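Local coordinates for protein 2,3-dihydroxybenzoate-AMP ligase (Bacillus subtilis, PDB 1MDB) that belongs to the ANL superfamily of AMP-binding enzymes and holds adenosine monophosphate and 2,3-dihydroxybenzoic acid in its pocket, at residues A[257-269]-A[282-294]. Residues are numbered along the deposited sequence; the frame is centred on the assembly and turned at random.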
# COMPACT_ATOMS: atom_id res chain seq x y z
N PRO A 257 -10.15 -10.27 9.38
CA PRO A 257 -9.46 -10.20 10.67
C PRO A 257 -7.95 -10.14 10.49
O PRO A 257 -7.23 -9.51 11.28
CB PRO A 257 -9.89 -11.49 11.36
CG PRO A 257 -11.24 -11.75 10.79
CD PRO A 257 -11.05 -11.44 9.34
N SER A 258 -7.47 -10.82 9.45
CA SER A 258 -6.05 -10.87 9.13
C SER A 258 -5.92 -11.24 7.66
O SER A 258 -6.92 -11.53 6.99
CB SER A 258 -5.34 -11.91 10.00
OG SER A 258 -5.62 -13.23 9.56
N PRO A 259 -4.69 -11.23 7.12
CA PRO A 259 -4.49 -11.58 5.71
C PRO A 259 -4.54 -13.08 5.44
O PRO A 259 -4.75 -13.51 4.31
CB PRO A 259 -3.09 -11.04 5.40
CG PRO A 259 -2.80 -10.07 6.50
CD PRO A 259 -3.44 -10.72 7.70
N SER A 260 -4.33 -13.87 6.49
CA SER A 260 -4.28 -15.33 6.39
C SER A 260 -5.46 -16.04 5.74
O SER A 260 -6.62 -15.67 5.94
CB SER A 260 -4.04 -15.93 7.78
OG SER A 260 -4.14 -17.34 7.74
N PRO A 261 -5.18 -17.09 4.95
CA PRO A 261 -6.24 -17.86 4.28
C PRO A 261 -7.28 -18.37 5.29
O PRO A 261 -8.47 -18.40 5.01
CB PRO A 261 -5.47 -18.99 3.62
CG PRO A 261 -4.22 -18.31 3.20
CD PRO A 261 -3.86 -17.52 4.46
N ASP A 262 -6.81 -18.77 6.47
CA ASP A 262 -7.72 -19.26 7.50
C ASP A 262 -8.85 -18.28 7.75
O ASP A 262 -9.98 -18.69 7.99
CB ASP A 262 -6.96 -19.54 8.80
CG ASP A 262 -6.21 -20.85 8.76
OD1 ASP A 262 -6.85 -21.89 8.49
OD2 ASP A 262 -4.99 -20.85 8.99
N ASP A 263 -8.54 -16.99 7.71
CA ASP A 263 -9.56 -15.97 7.92
C ASP A 263 -10.25 -15.53 6.64
O ASP A 263 -11.47 -15.40 6.61
CB ASP A 263 -8.95 -14.74 8.61
CG ASP A 263 -8.68 -14.97 10.08
OD1 ASP A 263 -9.50 -15.65 10.73
OD2 ASP A 263 -7.65 -14.47 10.59
N ALA A 264 -9.47 -15.31 5.59
CA ALA A 264 -9.98 -14.83 4.30
C ALA A 264 -10.81 -15.81 3.45
O ALA A 264 -11.82 -15.41 2.88
CB ALA A 264 -8.82 -14.30 3.46
N PHE A 265 -10.37 -17.06 3.35
CA PHE A 265 -11.10 -18.03 2.53
C PHE A 265 -12.56 -18.19 2.92
O PHE A 265 -13.44 -18.05 2.07
CB PHE A 265 -10.36 -19.38 2.55
CG PHE A 265 -9.14 -19.42 1.65
CD1 PHE A 265 -8.50 -18.24 1.27
CD2 PHE A 265 -8.61 -20.63 1.22
CE1 PHE A 265 -7.36 -18.26 0.48
CE2 PHE A 265 -7.46 -20.67 0.42
CZ PHE A 265 -6.83 -19.48 0.05
N PRO A 266 -12.85 -18.48 4.20
CA PRO A 266 -14.26 -18.63 4.59
C PRO A 266 -15.05 -17.38 4.20
O PRO A 266 -16.18 -17.47 3.72
CB PRO A 266 -14.18 -18.82 6.10
CG PRO A 266 -12.85 -19.48 6.29
CD PRO A 266 -11.96 -18.71 5.35
N LEU A 267 -14.44 -16.22 4.40
CA LEU A 267 -15.06 -14.94 4.08
C LEU A 267 -15.34 -14.82 2.59
O LEU A 267 -16.35 -14.26 2.17
CB LEU A 267 -14.15 -13.80 4.53
CG LEU A 267 -14.49 -12.92 5.74
CD1 LEU A 267 -15.65 -13.49 6.55
CD2 LEU A 267 -13.24 -12.76 6.59
N ILE A 268 -14.44 -15.34 1.77
CA ILE A 268 -14.62 -15.27 0.33
C ILE A 268 -15.81 -16.13 -0.09
O ILE A 268 -16.64 -15.71 -0.90
CB ILE A 268 -13.34 -15.72 -0.40
CG1 ILE A 268 -12.20 -14.74 -0.08
CG2 ILE A 268 -13.58 -15.78 -1.91
CD1 ILE A 268 -10.87 -15.08 -0.71
N GLU A 269 -15.90 -17.32 0.48
CA GLU A 269 -17.01 -18.21 0.15
C GLU A 269 -18.33 -17.75 0.78
O GLU A 269 -19.37 -17.73 0.12
CB GLU A 269 -16.70 -19.64 0.61
CG GLU A 269 -17.94 -20.52 0.76
CD GLU A 269 -17.61 -21.99 0.91
OE1 GLU A 269 -16.63 -22.32 1.61
OE2 GLU A 269 -18.35 -22.81 0.33
N LEU A 282 2.36 -12.93 0.38
CA LEU A 282 1.05 -13.46 0.76
C LEU A 282 0.46 -14.28 -0.39
O LEU A 282 -0.13 -15.33 -0.16
CB LEU A 282 0.12 -12.30 1.15
CG LEU A 282 -1.21 -12.63 1.84
CD1 LEU A 282 -0.96 -13.39 3.13
CD2 LEU A 282 -1.96 -11.33 2.12
N ALA A 283 0.64 -13.80 -1.62
CA ALA A 283 0.15 -14.51 -2.80
C ALA A 283 0.67 -15.95 -2.79
O ALA A 283 -0.05 -16.88 -3.12
CB ALA A 283 0.61 -13.80 -4.06
N MET A 284 1.93 -16.13 -2.40
CA MET A 284 2.50 -17.47 -2.34
C MET A 284 1.76 -18.31 -1.29
O MET A 284 1.42 -19.47 -1.52
CB MET A 284 3.98 -17.39 -1.99
CG MET A 284 4.79 -16.46 -2.89
SD MET A 284 4.60 -16.85 -4.65
CE MET A 284 5.76 -15.67 -5.40
N VAL A 285 1.52 -17.72 -0.12
CA VAL A 285 0.81 -18.45 0.94
C VAL A 285 -0.60 -18.81 0.49
O VAL A 285 -1.08 -19.91 0.76
CB VAL A 285 0.73 -17.62 2.25
CG1 VAL A 285 -0.08 -18.37 3.30
CG2 VAL A 285 2.13 -17.35 2.78
N TRP A 286 -1.26 -17.89 -0.21
CA TRP A 286 -2.62 -18.14 -0.68
C TRP A 286 -2.67 -19.25 -1.71
O TRP A 286 -3.59 -20.08 -1.69
CB TRP A 286 -3.22 -16.86 -1.26
CG TRP A 286 -3.83 -15.95 -0.21
CD1 TRP A 286 -3.30 -15.64 1.01
CD2 TRP A 286 -5.07 -15.25 -0.30
NE1 TRP A 286 -4.14 -14.79 1.69
CE2 TRP A 286 -5.24 -14.54 0.91
CE3 TRP A 286 -6.06 -15.15 -1.28
CZ2 TRP A 286 -6.36 -13.73 1.16
CZ3 TRP A 286 -7.18 -14.35 -1.04
CH2 TRP A 286 -7.31 -13.66 0.18
N MET A 287 -1.68 -19.28 -2.61
CA MET A 287 -1.63 -20.31 -3.63
C MET A 287 -1.41 -21.68 -3.00
O MET A 287 -2.05 -22.65 -3.40
CB MET A 287 -0.55 -20.00 -4.67
CG MET A 287 -0.84 -18.72 -5.45
SD MET A 287 0.09 -18.58 -7.00
CE MET A 287 -1.13 -19.14 -8.14
N ASP A 288 -0.53 -21.77 -2.00
CA ASP A 288 -0.31 -23.06 -1.34
C ASP A 288 -1.61 -23.49 -0.68
O ASP A 288 -2.08 -24.62 -0.85
CB ASP A 288 0.75 -22.98 -0.24
CG ASP A 288 2.16 -22.88 -0.79
OD1 ASP A 288 3.11 -22.94 0.02
OD2 ASP A 288 2.32 -22.75 -2.02
N ALA A 289 -2.20 -22.57 0.07
CA ALA A 289 -3.43 -22.84 0.79
C ALA A 289 -4.57 -23.24 -0.15
O ALA A 289 -5.29 -24.19 0.13
CB ALA A 289 -3.83 -21.62 1.61
N ALA A 290 -4.71 -22.53 -1.26
CA ALA A 290 -5.79 -22.83 -2.20
C ALA A 290 -5.74 -24.26 -2.74
O ALA A 290 -6.73 -24.76 -3.28
CB ALA A 290 -5.76 -21.83 -3.35
N SER A 291 -4.60 -24.91 -2.58
CA SER A 291 -4.44 -26.28 -3.06
C SER A 291 -4.67 -27.30 -1.96
O SER A 291 -4.85 -28.49 -2.23
CB SER A 291 -3.04 -26.46 -3.66
OG SER A 291 -2.80 -25.50 -4.69
N SER A 292 -4.68 -26.86 -0.71
CA SER A 292 -4.89 -27.77 0.41
C SER A 292 -6.22 -27.51 1.11
O SER A 292 -6.73 -28.37 1.83
CB SER A 292 -3.76 -27.64 1.42
OG SER A 292 -3.76 -26.35 2.00
N ARG A 293 -6.79 -26.33 0.89
CA ARG A 293 -8.06 -25.95 1.49
C ARG A 293 -9.22 -26.37 0.59
O ARG A 293 -9.07 -26.46 -0.63
CB ARG A 293 -8.11 -24.44 1.72
CG ARG A 293 -7.02 -23.89 2.63
CD ARG A 293 -7.54 -23.64 4.05
NE ARG A 293 -8.73 -22.80 4.04
CZ ARG A 293 -9.37 -22.39 5.12
NH1 ARG A 293 -8.94 -22.72 6.33
NH2 ARG A 293 -10.46 -21.64 5.00
N ARG A 294 -10.38 -26.63 1.19
CA ARG A 294 -11.56 -27.04 0.44
C ARG A 294 -12.57 -25.91 0.32
O ARG A 294 -13.72 -26.14 -0.04
CB ARG A 294 -12.22 -28.26 1.09
CG ARG A 294 -11.34 -29.51 1.13
CD ARG A 294 -12.14 -30.78 0.84
NE ARG A 294 -11.28 -31.94 0.64
CZ ARG A 294 -11.69 -33.11 0.15
NH1 ARG A 294 -12.96 -33.27 -0.20
NH2 ARG A 294 -10.83 -34.11 0.00
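W286 NE1 donates to P259 O at 3.0 Å, the one hydrogen bond between 257-269 and 282-294. The N-H...O angle is 148°, and the oxygen lies in the indole plane. This bond satisfies the indole N-H and, with the packing around it, helps set how the ring is turned. The indole sits as a knob among P261, A264, F265 and I268. F265 turns its edge to the face of W286 in a T-shaped stack, planes 85° apart. P261 CB lies over one face of the F265 ring.

S260 is the N-cap of helix 261-271. Its OG accepts from D262 N at 3.3 Å, while its backbone O takes both D263 N and A264 N. S258 OG donates to D263 OD2 at 2.6 Å.

At the more exposed end, R293 bends at chi2 and chi3 and crosses F265. Its NH1 forms a salt bridge with D262 OD1 at 3.1 Å, and NH2 a second, with D295 OD1. This arginine is poorly ordered.

In the AMP-binding domain, helix 261-271 crosses over between parallel strands 252-255 and 275-278 of the mixed sheet, and helix 280-292 follows. W286 also touches T276 and L278 of that sheet. The bound ligands lie about 13 Å from the L282 side chain. The chemistry implies a mainly apolar interface whose one cross-segment N-H is satisfied by a backbone carbonyl, with the D262-R293 charge pair at its edge.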